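Local coordinates for periplasmic protein (Legionella pneumophila subsp. pneumophila, PDB 4FGO) that binds calcium and is probably a periplasmic cysteine proteinase of the transglutaminase-like kind, at residues R108-A113 / L153-S158. Residues are numbered along the deposited sequence; the frame is centred on the assembly and turned at random.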
loop_
_atom_site.group_PDB
_atom_site.type_symbol
_atom_site.label_atom_id
_atom_site.label_comp_id
_atom_site.label_asym_id
_atom_site.label_seq_id
_atom_site.Cartn_x
_atom_site.Cartn_y
_atom_site.Cartn_z
ATOM N N ARG A 108 5.886 0.562 -5.704
ATOM C CA ARG A 108 4.871 0.689 -6.763
ATOM C C ARG A 108 3.603 -0.078 -6.423
ATOM O O ARG A 108 3.662 -1.179 -5.899
ATOM C CB ARG A 108 5.394 0.161 -8.100
ATOM C CG ARG A 108 6.512 0.978 -8.667
ATOM C CD ARG A 108 7.014 0.484 -10.002
ATOM N NE ARG A 108 8.287 1.157 -10.258
ATOM C CZ ARG A 108 9.186 0.782 -11.159
ATOM N NH1 ARG A 108 8.969 -0.279 -11.933
ATOM N NH2 ARG A 108 10.314 1.479 -11.276
ATOM N N ILE A 109 2.457 0.505 -6.738
ATOM C CA ILE A 109 1.199 -0.192 -6.572
ATOM C C ILE A 109 0.985 -1.004 -7.852
ATOM O O ILE A 109 1.098 -0.465 -8.937
ATOM C CB ILE A 109 0.070 0.818 -6.369
ATOM C CG1 ILE A 109 0.426 1.756 -5.197
ATOM C CG2 ILE A 109 -1.242 0.104 -6.157
ATOM C CD1 ILE A 109 -0.474 1.654 -4.021
ATOM N N THR A 110 0.711 -2.296 -7.714
ATOM C CA THR A 110 0.714 -3.206 -8.854
ATOM C C THR A 110 -0.662 -3.824 -9.073
ATOM O O THR A 110 -1.272 -4.363 -8.158
ATOM C CB THR A 110 1.741 -4.364 -8.664
ATOM O OG1 THR A 110 3.074 -3.832 -8.633
ATOM C CG2 THR A 110 1.639 -5.369 -9.806
ATOM N N TYR A 111 -1.131 -3.741 -10.308
ATOM C CA TYR A 111 -2.370 -4.378 -10.723
ATOM C C TYR A 111 -2.004 -5.712 -11.378
ATOM O O TYR A 111 -1.336 -5.742 -12.411
ATOM C CB TYR A 111 -3.094 -3.447 -11.704
ATOM C CG TYR A 111 -4.387 -4.001 -12.295
ATOM C CD1 TYR A 111 -5.617 -3.410 -12.021
ATOM C CD2 TYR A 111 -4.369 -5.099 -13.146
ATOM C CE1 TYR A 111 -6.795 -3.920 -12.570
ATOM C CE2 TYR A 111 -5.529 -5.624 -13.678
ATOM C CZ TYR A 111 -6.741 -5.029 -13.404
ATOM O OH TYR A 111 -7.889 -5.563 -13.977
ATOM N N ALA A 112 -2.449 -6.815 -10.795
ATOM C CA ALA A 112 -2.053 -8.124 -11.312
ATOM C C ALA A 112 -3.238 -9.031 -11.618
ATOM O O ALA A 112 -4.294 -8.917 -10.998
ATOM C CB ALA A 112 -1.100 -8.811 -10.325
ATOM N N ALA A 113 -3.064 -9.935 -12.579
ATOM C CA ALA A 113 -4.029 -11.001 -12.792
ATOM C C ALA A 113 -3.738 -12.135 -11.811
ATOM O O ALA A 113 -2.605 -12.637 -11.731
ATOM C CB ALA A 113 -3.978 -11.500 -14.235
ATOM N N LEU A 153 0.434 -14.695 -9.490
ATOM C CA LEU A 153 0.246 -13.301 -9.862
ATOM C C LEU A 153 1.003 -12.950 -11.134
ATOM O O LEU A 153 2.214 -13.169 -11.220
ATOM C CB LEU A 153 0.696 -12.382 -8.724
ATOM C CG LEU A 153 -0.100 -12.456 -7.418
ATOM C CD1 LEU A 153 0.406 -11.418 -6.446
ATOM C CD2 LEU A 153 -1.596 -12.272 -7.680
ATOM N N LYS A 154 0.279 -12.412 -12.118
ATOM C CA LYS A 154 0.888 -11.914 -13.344
ATOM C C LYS A 154 0.568 -10.425 -13.493
ATOM O O LYS A 154 -0.562 -10.046 -13.865
ATOM C CB LYS A 154 0.415 -12.711 -14.567
ATOM C CG LYS A 154 1.389 -12.666 -15.749
ATOM C CD LYS A 154 0.730 -12.100 -17.017
ATOM C CE LYS A 154 1.739 -11.421 -17.958
ATOM N NZ LYS A 154 2.728 -12.352 -18.582
ATOM N N PRO A 155 1.558 -9.567 -13.191
ATOM C CA PRO A 155 1.372 -8.113 -13.219
ATOM C C PRO A 155 0.902 -7.650 -14.584
ATOM O O PRO A 155 1.306 -8.240 -15.583
ATOM C CB PRO A 155 2.782 -7.570 -12.954
ATOM C CG PRO A 155 3.481 -8.659 -12.241
ATOM C CD PRO A 155 2.933 -9.939 -12.817
ATOM N N VAL A 156 0.051 -6.625 -14.613
ATOM C CA VAL A 156 -0.374 -6.009 -15.850
ATOM C C VAL A 156 0.195 -4.609 -15.932
ATOM O O VAL A 156 0.658 -4.184 -16.988
ATOM C CB VAL A 156 -1.914 -5.942 -15.954
ATOM C CG1 VAL A 156 -2.334 -5.207 -17.238
ATOM C CG2 VAL A 156 -2.489 -7.351 -15.895
ATOM N N TYR A 157 0.158 -3.879 -14.824
ATOM C CA TYR A 157 0.777 -2.546 -14.773
ATOM C C TYR A 157 1.060 -2.109 -13.341
ATOM O O TYR A 157 0.484 -2.631 -12.406
ATOM C CB TYR A 157 -0.074 -1.498 -15.496
ATOM C CG TYR A 157 -1.431 -1.175 -14.881
ATOM C CD1 TYR A 157 -1.551 -0.217 -13.877
ATOM C CD2 TYR A 157 -2.594 -1.798 -15.334
ATOM C CE1 TYR A 157 -2.782 0.103 -13.324
ATOM C CE2 TYR A 157 -3.839 -1.485 -14.785
ATOM C CZ TYR A 157 -3.923 -0.534 -13.779
ATOM O OH TYR A 157 -5.137 -0.207 -13.216
ATOM N N SER A 158 1.962 -1.153 -13.167
ATOM C CA SER A 158 2.260 -0.689 -11.824
ATOM C C SER A 158 2.382 0.799 -11.857
ATOM O O SER A 158 2.656 1.368 -12.897
ATOM C CB SER A 158 3.583 -1.281 -11.327
ATOM O OG SER A 158 3.482 -2.672 -11.312
#
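The carbonyl oxygen of Tyr111 takes two N-H groups from consecutive residues of the facing strand. Val156 N gives the short bond, 2.7 Å to Tyr111 O and close to straight, while Tyr157 N reaches the same oxygen weakly at 3.4 Å. Tyr111 repays the pairing through its own N, which bonds to Tyr157 O at 2.9 Å. Further along, Ala113 and Lys154 exchange two backbone hydrogen bonds.

On the tyrosine side of the sheet the two rings meet. Tyr157 has its CG between the backbone N and the carbonyl carbon (chi1 66°), which stands the ring up against Tyr111. There Tyr111 CB sits over the centre of the Tyr157 ring, 3.7 Å from the centroid, a CH-pi contact. Tyr111 holds CG away from its backbone N (chi1 177°), which brings the ring beside Val156. The two tyrosine rings, 16° from parallel, are slid apart and barely overlap. Tyr157 CE2 lies over one face of the Tyr111 ring, and Val156 runs alongside, its CB 3.8 Å from Tyr111 CD2.

On the other face of the sheet Thr110 and Ser158 are buried, and their hydroxyls bond, OG1 of Thr110 to OG of Ser158 at 2.9 Å. Thr110 OG1 also bonds to Ser125 OG, linking three neighbouring strands through hydroxyls. Beside them Thr110 CG2 meets Pro155 CB at 4.0 Å, and the methyl of Ala112 rests near Pro155 CA.

Strand 119-126 flanks 107-114 on its far side, and Ile109 packs on helix 86-99, whose first turn carries the calcium ligands Glu87 and Asp88. Val156 and Tyr157 together opposite Tyr111 make a classic beta bulge, here between two adjacent inner strands of the antiparallel sheet.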